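Local coordinates for protein acetyltransferase (Klebsiella pneumoniae, PDB 5XUN) that probably transfers the acetyl group of acetyl-CoA to glycyl-tRNA(Gly) as the GNAT-family toxin of a type II toxin-antitoxin system, at residues Ala136-Glu139 with Lys140-Ala143; Gly24-Ala27 with Leu28-Leu32; Leu97-Lys101 with Ser102-Gln106; His35-Arg38 with Gln39-Gln43; Val119-Gly122 with Ala123-Ala126. The protein carries 1 engineered substitution. All coordinates share one frame; numbering follows the deposited sequence.

Interaction 1: residues Ala136-Glu139 with Lys140-Ala143. With ACO (acetyl coenzyme *a), chain E.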
# COMPACT_ATOMS: atom_id res chain seq x y z
N ALA B 136 7.13 17.23 -2.22
CA ALA B 136 6.59 18.57 -2.36
C ALA B 136 6.93 19.11 -3.74
O ALA B 136 8.09 19.03 -4.17
CB ALA B 136 7.14 19.48 -1.27
N LEU B 137 5.92 19.64 -4.43
CA LEU B 137 6.10 20.07 -5.81
C LEU B 137 6.96 21.33 -5.89
O LEU B 137 7.67 21.53 -6.88
CB LEU B 137 4.74 20.31 -6.45
CG LEU B 137 4.65 20.10 -7.96
CD1 LEU B 137 4.67 18.60 -8.28
CD2 LEU B 137 3.39 20.76 -8.50
N ASN B 138 6.89 22.18 -4.88
CA ASN B 138 7.63 23.43 -4.82
C ASN B 138 7.69 23.87 -3.36
O ASN B 138 7.14 23.21 -2.47
CB ASN B 138 7.01 24.49 -5.72
CG ASN B 138 5.52 24.68 -5.47
OD1 ASN B 138 5.07 24.74 -4.33
ND2 ASN B 138 4.76 24.78 -6.55
N GLU B 139 8.35 25.00 -3.13
CA GLU B 139 8.57 25.45 -1.76
C GLU B 139 7.26 25.82 -1.07
O GLU B 139 7.14 25.64 0.15
CB GLU B 139 9.53 26.64 -1.75
CG GLU B 139 10.98 26.23 -1.88
CD GLU B 139 11.50 25.51 -0.65
OE1 GLU B 139 11.01 25.82 0.46
OE2 GLU B 139 12.39 24.65 -0.80
N LYS B 140 6.29 26.33 -1.83
CA LYS B 140 4.98 26.70 -1.29
C LYS B 140 4.24 25.47 -0.76
O LYS B 140 3.64 25.52 0.32
CB LYS B 140 4.14 27.39 -2.37
CG LYS B 140 3.12 28.37 -1.82
CD LYS B 140 1.77 28.22 -2.51
CE LYS B 140 0.78 29.25 -2.02
NZ LYS B 140 -0.14 28.70 -0.99
N ALA B 141 4.28 24.38 -1.52
CA ALA B 141 3.69 23.13 -1.09
C ALA B 141 4.45 22.54 0.10
O ALA B 141 3.84 22.00 1.03
CB ALA B 141 3.65 22.13 -2.25
N LYS B 142 5.78 22.66 0.08
CA LYS B 142 6.59 22.12 1.17
C LYS B 142 6.25 22.79 2.49
O LYS B 142 6.06 22.11 3.51
CB LYS B 142 8.07 22.30 0.84
CG LYS B 142 8.98 21.92 1.97
CD LYS B 142 10.41 21.88 1.51
CE LYS B 142 11.33 21.67 2.69
NZ LYS B 142 12.72 21.46 2.23
N ALA B 143 6.16 24.12 2.50
CA ALA B 143 5.79 24.82 3.72
C ALA B 143 4.40 24.40 4.18
O ALA B 143 4.14 24.30 5.39
CB ALA B 143 5.86 26.33 3.51
N1A ACO E . -8.66 25.85 8.79
C2A ACO E . -7.38 25.97 8.39
N3A ACO E . -6.89 27.02 7.69
C4A ACO E . -7.70 28.05 7.34
C5A ACO E . -9.12 27.99 7.75
C6A ACO E . -9.58 26.81 8.52
N6A ACO E . -10.87 26.70 8.92
N7A ACO E . -9.71 29.11 7.29
C8A ACO E . -8.75 29.82 6.65
N9A ACO E . -7.55 29.21 6.68
C1B ACO E . -6.33 29.76 6.03
C2B ACO E . -5.15 29.97 6.97
O2B ACO E . -5.03 31.36 7.33
C3B ACO E . -3.94 29.51 6.18
O3B ACO E . -3.34 30.63 5.53
P3B ACO E . -1.74 30.75 5.30
O7A ACO E . -1.21 31.26 6.62
O8A ACO E . -1.31 29.34 4.98
O9A ACO E . -1.62 31.71 4.14
C4B ACO E . -4.50 28.61 5.09
O4B ACO E . -5.91 28.85 5.01
C5B ACO E . -4.28 27.12 5.35
O5B ACO E . -4.12 26.47 4.09
P1A ACO E . -5.34 25.75 3.33
O1A ACO E . -6.43 26.76 3.07
O2A ACO E . -5.68 24.45 4.02
O3A ACO E . -4.61 25.39 1.95
P2A ACO E . -5.28 25.65 0.52
O4A ACO E . -6.76 25.36 0.57
O5A ACO E . -4.80 26.98 -0.02
O6A ACO E . -4.56 24.47 -0.30
CBP ACO E . -2.76 23.79 -1.68
CCP ACO E . -3.13 24.46 -0.37
CDP ACO E . -3.52 22.48 -1.83
CEP ACO E . -1.26 23.54 -1.72
CAP ACO E . -3.15 24.80 -2.76
OAP ACO E . -2.34 25.97 -2.59
C9P ACO E . -2.95 24.27 -4.15
O9P ACO E . -3.80 23.59 -4.70
N8P ACO E . -1.80 24.61 -4.71
C7P ACO E . -1.56 24.48 -6.13
C6P ACO E . -1.20 23.05 -6.51
C5P ACO E . -0.20 22.52 -5.50
O5P ACO E . 0.90 23.03 -5.40
N4P ACO E . -0.62 21.50 -4.76
C3P ACO E . 0.18 20.96 -3.68
C2P ACO E . 1.32 20.09 -4.19
S1P ACO E . 0.91 18.41 -3.89
C ACO E . 2.45 17.81 -3.91
O ACO E . 3.36 18.62 -3.84
CH3 ACO E . 2.66 16.33 -4.03
O HOH W 1 13.81 23.97 1.78
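Asn138 caps the helix that starts at Glu139. Its OD1 accepts from Ala141 N at 2.9 Å, and the donor sits nearly along the C=O axis. CG lies between the backbone N and the carbonyl carbon (chi1 51°), which turns the amide oxygen back over the first turn. The first helical bond follows, from Lys142 N to Asn138 O.

The tight part lies on the inner side. The methyl CB of Ala136 rests on Lys142, 3.6 Å from its CB. On the cofactor side, Leu137 N donates to the acetyl carbonyl O of acetyl-CoA at 2.8 Å. The methyl CB of Ala141 meets C2P of the cofactor arm at 3.7 Å.

The outer side is looser. Exposed Glu139 runs alongside Lys142, but Glu139 OE2 stays 4.4 Å from Lys142 NZ. A water bridges them; it accepts from Lys142 NZ and lies 3.0 Å from Glu139 OE2. NZ of the buried Lys142 is held by Ser158 O, Glu156 O and Gln152 OE1.

The stretch links strand 131-135 to helix 139-147. Ala136 is hydrogen-bonded through its backbone to Asn159, and Leu137 touches Glu25 just ahead of helix 26-34.

Interaction 2: residues Gly24-Ala27 with Leu28-Leu32. With ACO (acetyl coenzyme *a), chain E.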
# COMPACT_ATOMS: atom_id res chain seq x y z
N GLY B 24 -3.67 26.66 -10.07
CA GLY B 24 -2.52 27.54 -10.19
C GLY B 24 -1.23 26.84 -10.55
O GLY B 24 -0.21 27.51 -10.72
N GLU B 25 -1.25 25.52 -10.67
CA GLU B 25 -0.11 24.74 -11.15
C GLU B 25 -0.62 23.94 -12.34
O GLU B 25 -1.50 23.08 -12.19
CB GLU B 25 0.44 23.84 -10.04
CG GLU B 25 1.96 23.77 -9.99
CD GLU B 25 2.58 24.97 -9.30
OE1 GLU B 25 3.82 25.01 -9.17
OE2 GLU B 25 1.82 25.87 -8.88
N GLU B 26 -0.10 24.25 -13.52
CA GLU B 26 -0.70 23.69 -14.73
C GLU B 26 -0.57 22.17 -14.78
O GLU B 26 -1.46 21.50 -15.32
CB GLU B 26 -0.08 24.32 -15.97
CG GLU B 26 -0.98 24.20 -17.20
CD GLU B 26 -2.39 24.74 -16.97
OE1 GLU B 26 -2.57 25.65 -16.13
OE2 GLU B 26 -3.33 24.24 -17.63
N ALA B 27 0.50 21.62 -14.23
CA ALA B 27 0.71 20.18 -14.32
C ALA B 27 -0.44 19.43 -13.65
O ALA B 27 -0.94 18.44 -14.20
CB ALA B 27 2.05 19.80 -13.69
N LEU B 28 -0.88 19.91 -12.49
CA LEU B 28 -1.97 19.26 -11.77
C LEU B 28 -3.33 19.56 -12.39
O LEU B 28 -4.26 18.77 -12.21
CB LEU B 28 -1.95 19.69 -10.31
CG LEU B 28 -0.61 19.37 -9.63
CD1 LEU B 28 -0.65 19.60 -8.13
CD2 LEU B 28 -0.15 17.95 -9.94
N ASN B 29 -3.46 20.69 -13.10
CA ASN B 29 -4.68 20.93 -13.86
C ASN B 29 -4.76 19.99 -15.05
O ASN B 29 -5.81 19.41 -15.33
CB ASN B 29 -4.74 22.38 -14.34
CG ASN B 29 -4.69 23.38 -13.21
OD1 ASN B 29 -5.32 23.19 -12.17
ND2 ASN B 29 -3.95 24.46 -13.42
N THR B 30 -3.64 19.84 -15.76
CA THR B 30 -3.61 18.91 -16.88
C THR B 30 -3.83 17.48 -16.39
O THR B 30 -4.53 16.69 -17.04
CB THR B 30 -2.28 19.05 -17.61
OG1 THR B 30 -2.18 20.36 -18.18
CG2 THR B 30 -2.16 18.04 -18.73
N PHE B 31 -3.27 17.12 -15.23
CA PHE B 31 -3.41 15.75 -14.75
C PHE B 31 -4.86 15.43 -14.46
O PHE B 31 -5.35 14.35 -14.81
CB PHE B 31 -2.55 15.51 -13.51
CG PHE B 31 -2.57 14.08 -13.06
CD1 PHE B 31 -3.57 13.61 -12.22
CD2 PHE B 31 -1.60 13.19 -13.50
CE1 PHE B 31 -3.60 12.28 -11.82
CE2 PHE B 31 -1.63 11.86 -13.11
CZ PHE B 31 -2.63 11.41 -12.26
N LEU B 32 -5.57 16.35 -13.80
CA LEU B 32 -7.01 16.16 -13.58
C LEU B 32 -7.74 15.88 -14.88
O LEU B 32 -8.62 15.02 -14.94
CB LEU B 32 -7.60 17.40 -12.90
CG LEU B 32 -9.13 17.41 -12.85
CD1 LEU B 32 -9.64 16.25 -12.02
CD2 LEU B 32 -9.67 18.74 -12.32
N1A ACO E . -8.66 25.85 8.79
C2A ACO E . -7.38 25.97 8.39
N3A ACO E . -6.89 27.02 7.69
C4A ACO E . -7.70 28.05 7.34
C5A ACO E . -9.12 27.99 7.75
C6A ACO E . -9.58 26.81 8.52
N6A ACO E . -10.87 26.70 8.92
N7A ACO E . -9.71 29.11 7.29
C8A ACO E . -8.75 29.82 6.65
N9A ACO E . -7.55 29.21 6.68
C1B ACO E . -6.33 29.76 6.03
C2B ACO E . -5.15 29.97 6.97
O2B ACO E . -5.03 31.36 7.33
C3B ACO E . -3.94 29.51 6.18
O3B ACO E . -3.34 30.63 5.53
P3B ACO E . -1.74 30.75 5.30
O7A ACO E . -1.21 31.26 6.62
O8A ACO E . -1.31 29.34 4.98
O9A ACO E . -1.62 31.71 4.14
C4B ACO E . -4.50 28.61 5.09
O4B ACO E . -5.91 28.85 5.01
C5B ACO E . -4.28 27.12 5.35
O5B ACO E . -4.12 26.47 4.09
P1A ACO E . -5.34 25.75 3.33
O1A ACO E . -6.43 26.76 3.07
O2A ACO E . -5.68 24.45 4.02
O3A ACO E . -4.61 25.39 1.95
P2A ACO E . -5.28 25.65 0.52
O4A ACO E . -6.76 25.36 0.57
O5A ACO E . -4.80 26.98 -0.02
O6A ACO E . -4.56 24.47 -0.30
CBP ACO E . -2.76 23.79 -1.68
CCP ACO E . -3.13 24.46 -0.37
CDP ACO E . -3.52 22.48 -1.83
CEP ACO E . -1.26 23.54 -1.72
CAP ACO E . -3.15 24.80 -2.76
OAP ACO E . -2.34 25.97 -2.59
C9P ACO E . -2.95 24.27 -4.15
O9P ACO E . -3.80 23.59 -4.70
N8P ACO E . -1.80 24.61 -4.71
C7P ACO E . -1.56 24.48 -6.13
C6P ACO E . -1.20 23.05 -6.51
C5P ACO E . -0.20 22.52 -5.50
O5P ACO E . 0.90 23.03 -5.40
N4P ACO E . -0.62 21.50 -4.76
C3P ACO E . 0.18 20.96 -3.68
C2P ACO E . 1.32 20.09 -4.19
S1P ACO E . 0.91 18.41 -3.89
C ACO E . 2.45 17.81 -3.91
O ACO E . 3.36 18.62 -3.84
CH3 ACO E . 2.66 16.33 -4.03
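Glu26 and Asn29 meet through their side chains at the start of helix 26-34. Asn29 ND2 donates to Glu26 OE1 at 3.3 Å. The partner oxygen lies in the amide plane, but the bond reaches OE1 from above the carboxylate plane. The two flat groups are turned 61° apart. Asn29 has a stronger tie elsewhere, since its OD1 accepts from Cys23 N.

A second side-chain bond runs to the backbone. Thr30 OG1 donates to Glu26 O at 3.2 Å, from above the carbonyl plane. OG1 is anti to the carbonyl carbon (chi1 -64°), which turns it back toward the preceding turn. The same oxygen also takes Thr30 N at 2.8 Å, so two donors of one residue grip it.

Backbone bonds form the helical turn. Asn29 N donates to Glu25 O, and Phe31 N to Ala27 O. Glu25 holds the N-cap position.

Apolar contacts face the cofactor. Leu28 CD1 lies 3.9 Å from C6P of acetyl-CoA, and Glu25 CB lies 4.0 Å from the same carbon.

Leu32 and Phe31 pack on Tyr62 of strand 59-71. Phe31 also touches helix 36-41 and Tyr86 of the second subunit.

Interaction 3: residues Leu97-Lys101 with Ser102-Gln106. With ACO (acetyl coenzyme *a), chain E.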
# COMPACT_ATOMS: atom_id res chain seq x y z
N LEU B 97 -2.07 16.57 -4.86
CA LEU B 97 -3.13 17.22 -4.09
C LEU B 97 -3.30 18.62 -4.66
O LEU B 97 -2.31 19.32 -4.87
CB LEU B 97 -2.78 17.27 -2.60
CG LEU B 97 -3.70 18.18 -1.78
CD1 LEU B 97 -4.94 17.42 -1.43
CD2 LEU B 97 -3.01 18.71 -0.53
N ALA B 98 -4.54 19.02 -4.92
CA ALA B 98 -4.79 20.31 -5.53
C ALA B 98 -6.17 20.80 -5.15
O ALA B 98 -7.12 20.02 -5.08
CB ALA B 98 -4.66 20.25 -7.06
N ILE B 99 -6.27 22.10 -4.89
CA ILE B 99 -7.52 22.79 -4.60
C ILE B 99 -7.71 23.88 -5.64
O ILE B 99 -6.75 24.56 -6.02
CB ILE B 99 -7.52 23.40 -3.17
CG1 ILE B 99 -7.39 22.31 -2.11
CG2 ILE B 99 -8.77 24.22 -2.93
CD1 ILE B 99 -8.67 21.53 -1.89
N ASP B 100 -8.94 24.05 -6.13
CA ASP B 100 -9.20 25.09 -7.11
C ASP B 100 -9.04 26.48 -6.52
O ASP B 100 -9.40 26.73 -5.36
CB ASP B 100 -10.61 24.94 -7.69
CG ASP B 100 -10.90 25.98 -8.76
OD1 ASP B 100 -10.33 25.86 -9.86
OD2 ASP B 100 -11.69 26.91 -8.49
N LYS B 101 -8.49 27.40 -7.33
CA LYS B 101 -8.21 28.77 -6.88
C LYS B 101 -9.44 29.43 -6.26
O LYS B 101 -9.32 30.17 -5.27
CB LYS B 101 -7.73 29.63 -8.05
CG LYS B 101 -6.31 29.41 -8.53
CD LYS B 101 -6.06 30.34 -9.73
CE LYS B 101 -4.61 30.38 -10.17
NZ LYS B 101 -3.76 31.20 -9.24
N SER B 102 -10.62 29.17 -6.81
CA SER B 102 -11.83 29.80 -6.31
C SER B 102 -12.08 29.50 -4.84
O SER B 102 -12.87 30.20 -4.20
CB SER B 102 -13.05 29.35 -7.12
OG SER B 102 -13.53 28.10 -6.66
N VAL B 103 -11.47 28.45 -4.31
CA VAL B 103 -11.80 28.02 -2.96
C VAL B 103 -10.56 27.77 -2.11
O VAL B 103 -10.65 27.22 -1.01
CB VAL B 103 -12.75 26.80 -3.04
CG1 VAL B 103 -12.00 25.49 -3.25
CG2 VAL B 103 -13.67 26.72 -1.85
N GLN B 104 -9.40 28.23 -2.57
CA GLN B 104 -8.17 28.13 -1.78
C GLN B 104 -8.17 29.11 -0.60
O GLN B 104 -8.95 30.07 -0.55
CB GLN B 104 -6.94 28.39 -2.64
CG GLN B 104 -6.71 27.34 -3.69
CD GLN B 104 -5.44 27.57 -4.46
OE1 GLN B 104 -4.70 28.51 -4.19
NE2 GLN B 104 -5.18 26.71 -5.43
N GLY B 105 -7.28 28.84 0.36
CA GLY B 105 -7.09 29.68 1.53
C GLY B 105 -8.17 29.61 2.58
O GLY B 105 -8.27 30.52 3.41
N GLN B 106 -8.98 28.55 2.61
CA GLN B 106 -10.03 28.37 3.60
C GLN B 106 -9.86 27.11 4.43
O GLN B 106 -10.77 26.75 5.17
CB GLN B 106 -11.39 28.33 2.93
CG GLN B 106 -11.74 29.54 2.13
CD GLN B 106 -12.99 29.30 1.34
OE1 GLN B 106 -13.87 28.53 1.72
NE2 GLN B 106 -13.06 29.95 0.20
N1A ACO E . -8.66 25.85 8.79
C2A ACO E . -7.38 25.97 8.39
N3A ACO E . -6.89 27.02 7.69
C4A ACO E . -7.70 28.05 7.34
C5A ACO E . -9.12 27.99 7.75
C6A ACO E . -9.58 26.81 8.52
N6A ACO E . -10.87 26.70 8.92
N7A ACO E . -9.71 29.11 7.29
C8A ACO E . -8.75 29.82 6.65
N9A ACO E . -7.55 29.21 6.68
C1B ACO E . -6.33 29.76 6.03
C2B ACO E . -5.15 29.97 6.97
O2B ACO E . -5.03 31.36 7.33
C3B ACO E . -3.94 29.51 6.18
O3B ACO E . -3.34 30.63 5.53
P3B ACO E . -1.74 30.75 5.30
O7A ACO E . -1.21 31.26 6.62
O8A ACO E . -1.31 29.34 4.98
O9A ACO E . -1.62 31.71 4.14
C4B ACO E . -4.50 28.61 5.09
O4B ACO E . -5.91 28.85 5.01
C5B ACO E . -4.28 27.12 5.35
O5B ACO E . -4.12 26.47 4.09
P1A ACO E . -5.34 25.75 3.33
O1A ACO E . -6.43 26.76 3.07
O2A ACO E . -5.68 24.45 4.02
O3A ACO E . -4.61 25.39 1.95
P2A ACO E . -5.28 25.65 0.52
O4A ACO E . -6.76 25.36 0.57
O5A ACO E . -4.80 26.98 -0.02
O6A ACO E . -4.56 24.47 -0.30
CBP ACO E . -2.76 23.79 -1.68
CCP ACO E . -3.13 24.46 -0.37
CDP ACO E . -3.52 22.48 -1.83
CEP ACO E . -1.26 23.54 -1.72
CAP ACO E . -3.15 24.80 -2.76
OAP ACO E . -2.34 25.97 -2.59
C9P ACO E . -2.95 24.27 -4.15
O9P ACO E . -3.80 23.59 -4.70
N8P ACO E . -1.80 24.61 -4.71
C7P ACO E . -1.56 24.48 -6.13
C6P ACO E . -1.20 23.05 -6.51
C5P ACO E . -0.20 22.52 -5.50
O5P ACO E . 0.90 23.03 -5.40
N4P ACO E . -0.62 21.50 -4.76
C3P ACO E . 0.18 20.96 -3.68
C2P ACO E . 1.32 20.09 -4.19
S1P ACO E . 0.91 18.41 -3.89
C ACO E . 2.45 17.81 -3.91
O ACO E . 3.36 18.62 -3.84
CH3 ACO E . 2.66 16.33 -4.03
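Two flat groups shape this turn: the Gln104 amide, held on Ile99 O, and the Asp100 carboxylate, met by Ser102. Gln104 NE2 donates to Ile99 O at 2.7 Å. The acceptor lies in the amide plane, while the donor stands above the carbonyl plane of Ile99. NE2 also donates to Cys23 O, so two carbonyls fix the amide. Ser102 OG donates to the anti lone pair of Asp100 OD2 at 2.9 Å, and Ser102 N approaches the same oxygen from above the carboxylate plane. Asp100 OD1 accepts from Asp22 N. CG of Asp100 is anti to its own backbone N (chi1 -178°), which brings OD2 within reach of both groups of Ser102.

The chain here leaves strand 88-99 and enters the loop that binds the pyrophosphate of acetyl-CoA, as in other GNAT enzymes. Ile99 N donates to O9P of the pantetheine arm at 2.9 Å, and Leu97 O accepts from N4P at 2.8 Å. Gly105 N donates to the phosphate oxygen O5A at 3.1 Å.

Apolar packing backs the turn. Ile99 CG2 presses on Val103 CG1 at 3.5 Å, a tight carbon contact. Both side chains also touch Trp108 of helix 108-126. Val103 N closes the turn on Asp100 O.

Interaction 4: residues His35-Arg38 with Gln39-Gln43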
# COMPACT_ATOMS: atom_id res chain seq x y z
N HIS B 35 -5.41 12.45 -17.13
CA HIS B 35 -4.85 11.22 -16.61
C HIS B 35 -5.49 10.68 -15.34
O HIS B 35 -5.37 9.48 -15.08
CB HIS B 35 -3.35 11.40 -16.33
CG HIS B 35 -2.59 11.99 -17.48
ND1 HIS B 35 -2.34 11.29 -18.64
CD2 HIS B 35 -2.00 13.20 -17.64
CE1 HIS B 35 -1.64 12.04 -19.47
NE2 HIS B 35 -1.43 13.21 -18.88
N LEU B 36 -6.17 11.52 -14.54
CA LEU B 36 -6.65 11.07 -13.24
C LEU B 36 -7.48 9.81 -13.37
O LEU B 36 -7.17 8.77 -12.77
CB LEU B 36 -7.47 12.17 -12.57
CG LEU B 36 -8.08 11.73 -11.23
CD1 LEU B 36 -6.97 11.33 -10.27
CD2 LEU B 36 -8.93 12.83 -10.65
N LYS B 37 -8.53 9.87 -14.19
CA LYS B 37 -9.48 8.78 -14.27
C LYS B 37 -8.86 7.53 -14.86
O LYS B 37 -9.14 6.41 -14.41
CB LYS B 37 -10.69 9.24 -15.09
CG LYS B 37 -11.62 8.14 -15.52
CD LYS B 37 -12.44 7.62 -14.38
CE LYS B 37 -13.49 6.67 -14.92
NZ LYS B 37 -13.99 5.72 -13.88
N ARG B 38 -7.99 7.69 -15.86
CA ARG B 38 -7.41 6.51 -16.50
C ARG B 38 -6.43 5.80 -15.58
O ARG B 38 -6.37 4.57 -15.57
CB ARG B 38 -6.71 6.89 -17.81
CG ARG B 38 -6.01 5.70 -18.46
CD ARG B 38 -5.38 6.04 -19.79
NE ARG B 38 -4.46 7.17 -19.70
CZ ARG B 38 -4.78 8.42 -20.03
NH1 ARG B 38 -3.87 9.38 -19.91
NH2 ARG B 38 -6.00 8.72 -20.48
N GLN B 39 -5.64 6.56 -14.82
CA GLN B 39 -4.71 5.92 -13.90
C GLN B 39 -5.44 5.34 -12.69
O GLN B 39 -4.98 4.34 -12.12
CB GLN B 39 -3.62 6.91 -13.49
CG GLN B 39 -2.73 7.29 -14.66
CD GLN B 39 -1.55 8.17 -14.29
OE1 GLN B 39 -1.20 8.31 -13.12
NE2 GLN B 39 -0.95 8.79 -15.30
N HIS B 40 -6.54 5.96 -12.28
CA HIS B 40 -7.43 5.38 -11.27
C HIS B 40 -7.98 4.03 -11.71
O HIS B 40 -7.92 3.04 -10.97
CB HIS B 40 -8.55 6.38 -10.97
CG HIS B 40 -9.62 5.87 -10.05
ND1 HIS B 40 -9.60 6.11 -8.69
CD2 HIS B 40 -10.79 5.23 -10.29
CE1 HIS B 40 -10.69 5.60 -8.13
NE2 HIS B 40 -11.42 5.06 -9.09
N ASP B 41 -8.53 3.96 -12.93
CA ASP B 41 -9.06 2.68 -13.41
C ASP B 41 -7.95 1.68 -13.68
O ASP B 41 -8.20 0.47 -13.63
CB ASP B 41 -9.88 2.89 -14.68
CG ASP B 41 -11.14 3.65 -14.43
OD1 ASP B 41 -11.57 3.73 -13.26
OD2 ASP B 41 -11.72 4.17 -15.41
N GLY B 42 -6.75 2.15 -14.00
CA GLY B 42 -5.61 1.29 -14.25
C GLY B 42 -4.85 0.80 -13.03
O GLY B 42 -3.78 0.21 -13.18
N GLN B 43 -5.34 1.09 -11.82
CA GLN B 43 -4.75 0.59 -10.57
C GLN B 43 -3.34 1.14 -10.35
O GLN B 43 -2.52 0.52 -9.67
CB GLN B 43 -4.72 -0.94 -10.54
CG GLN B 43 -6.05 -1.57 -10.92
CD GLN B 43 -7.20 -1.06 -10.07
OE1 GLN B 43 -7.04 -0.81 -8.88
NE2 GLN B 43 -8.36 -0.91 -10.68
O HOH W 2 -1.95 8.41 -18.16
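Lys37 and Asp41 form a salt bridge one turn apart on helix 36-41. Lys37 NZ lies 3.1 Å from Asp41 OD2. Lys37 NZ also donates to Asp41 OD1 at 3.2 Å, and OD1 accepts on its syn lone pair. The ammonium group thus meets both carboxylate oxygens. The lysine chain bends at chi2 (74°), and this fold carries CD and CE back along the carboxylate. NZ also donates to Asp12 O, so it binds more than its helical partner.

A water makes a second link. It accepts from Arg38 NH1 at 2.8 Å and from Gln39 NE2 at 3.1 Å. NE2 of Gln39 also lies 3.7 Å from CB of His35. At the far end of the amide, Gln39 OE1 is hydrogen-bonded to Tyr86 OH of the second subunit. The amide therefore joins this water to the dimer interface.

Backbone bonds hold these groups in place. Gln39 N donates to His35 O, His40 N to Leu36 O, and Asp41 N to Lys37 O. Gly42 N reaches Arg38 O at 2.9 Å. The helix then ends in a Schellman motif, with Gln43 at positive phi as the C-prime residue. His40 ND1 is hydrogen-bonded to Gly47 N at the start of strand 46-51. Leu36 packs on Tyr62 and Thr64 of strand 59-71.

The chemistry is split between two sides. Paired charges lie along one side of the helix, where the nearby lysine would probably favour the ionised form of Asp41. Neutral amide bonding serves the subunit contact on the other.

Interaction 5: residues Val119-Gly122 with Ala123-Ala126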
# COMPACT_ATOMS: atom_id res chain seq x y z
N VAL B 119 -7.80 7.58 5.31
CA VAL B 119 -7.69 6.50 4.34
C VAL B 119 -6.43 5.69 4.60
O VAL B 119 -6.46 4.45 4.59
CB VAL B 119 -7.73 7.05 2.91
CG1 VAL B 119 -7.40 5.95 1.91
CG2 VAL B 119 -9.08 7.66 2.60
N VAL B 120 -5.31 6.37 4.82
CA VAL B 120 -4.05 5.67 5.05
C VAL B 120 -4.09 4.92 6.37
O VAL B 120 -3.50 3.83 6.51
CB VAL B 120 -2.88 6.67 5.00
CG1 VAL B 120 -1.59 6.03 5.47
CG2 VAL B 120 -2.73 7.20 3.57
N TRP B 121 -4.77 5.49 7.37
CA TRP B 121 -4.94 4.78 8.64
C TRP B 121 -5.68 3.47 8.42
O TRP B 121 -5.20 2.41 8.83
CB TRP B 121 -5.70 5.68 9.62
CG TRP B 121 -5.90 5.07 10.96
CD1 TRP B 121 -4.96 4.50 11.76
CD2 TRP B 121 -7.14 4.99 11.68
NE1 TRP B 121 -5.53 4.06 12.93
CE2 TRP B 121 -6.87 4.34 12.90
CE3 TRP B 121 -8.45 5.39 11.40
CZ2 TRP B 121 -7.86 4.10 13.85
CZ3 TRP B 121 -9.43 5.15 12.34
CH2 TRP B 121 -9.14 4.50 13.55
N GLY B 122 -6.82 3.53 7.72
CA GLY B 122 -7.53 2.31 7.39
C GLY B 122 -6.66 1.31 6.65
O GLY B 122 -6.67 0.11 6.95
N ALA B 123 -5.88 1.80 5.68
CA ALA B 123 -5.02 0.93 4.89
C ALA B 123 -3.92 0.29 5.73
O ALA B 123 -3.56 -0.87 5.51
CB ALA B 123 -4.41 1.71 3.72
N SER B 124 -3.38 1.04 6.70
CA SER B 124 -2.26 0.55 7.50
C SER B 124 -2.64 -0.64 8.37
O SER B 124 -1.76 -1.41 8.76
CB SER B 124 -1.74 1.68 8.39
OG SER B 124 -2.67 1.97 9.43
N LYS B 125 -3.92 -0.81 8.68
CA LYS B 125 -4.34 -1.95 9.49
C LYS B 125 -4.27 -3.26 8.71
O LYS B 125 -4.03 -4.31 9.31
CB LYS B 125 -5.75 -1.72 10.03
CG LYS B 125 -5.85 -0.47 10.85
CD LYS B 125 -7.28 0.03 10.92
CE LYS B 125 -7.40 1.08 11.99
NZ LYS B 125 -8.81 1.20 12.46
N ALA B 126 -4.46 -3.21 7.39
CA ALA B 126 -4.54 -4.41 6.57
C ALA B 126 -3.23 -4.77 5.92
O ALA B 126 -2.98 -5.95 5.65
CB ALA B 126 -5.60 -4.25 5.47
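A cation-pi contact joins Trp121 and Lys125, one turn apart on helix 108-126. This helix belongs to the beta-alpha-beta unit of strand 88-99, helix 108-126 and strand 131-135. Lys125 NZ lies 3.6 Å from the centroid of the six-membered ring of Trp121, 23° off the ring normal. Lys125 CE lies over the same indole, 3.8 Å from the centroid of the five-membered ring, in a CH-pi contact. The lysine chain is extended beyond CG and lays its end across one ring face. The Trp121 side chain, with CG anti to the backbone N (chi1 -178°), swings forward over the following turn, toward Lys125.

Ser124 adds a polar tie. Its OG donates to Trp121 O at 2.6 Å, with the hydroxyl turned back toward the previous turn. Regular bonds run from Ala123 N to Val119 O and from Ser124 N to Val120 O. Lys125 N has weak, long bonds to Trp121 O and Gly122 O.

Trp121 stacks on Phe172 and touches helix 165-171, as does Val120. Val119 packs on Tyr63 and Leu65 of strand 59-71. In the second subunit, Tyr48 and Arg46 are hydrogen-bonded to the backbone oxygens of Ala126 and Lys125.

Overall arrangement
All five contacts are local, each with a buried and an exposed side, such as Leu28 against Glu26 or Ile99 against Lys101. Interactions 1, 2 and 3 gather around acetyl-CoA. Backbone groups of interactions 1 and 3 bond the cofactor, while interaction 2 meets it with carbon atoms. Interaction 2 touches both of the others, while 1 and 3 come no nearer than about 6 Å between nearest atoms. Interaction 4 follows 2 through adjoining helices. Interactions 3 and 5 belong to one beta-alpha-beta unit, strand 88-99 with helix 108-126 and strand 131-135. Interactions 4 and 5 reach the second subunit, as does Phe31 of interaction 2. A salt bridge and a cation-pi contact mark helices 36-41 and 108-126.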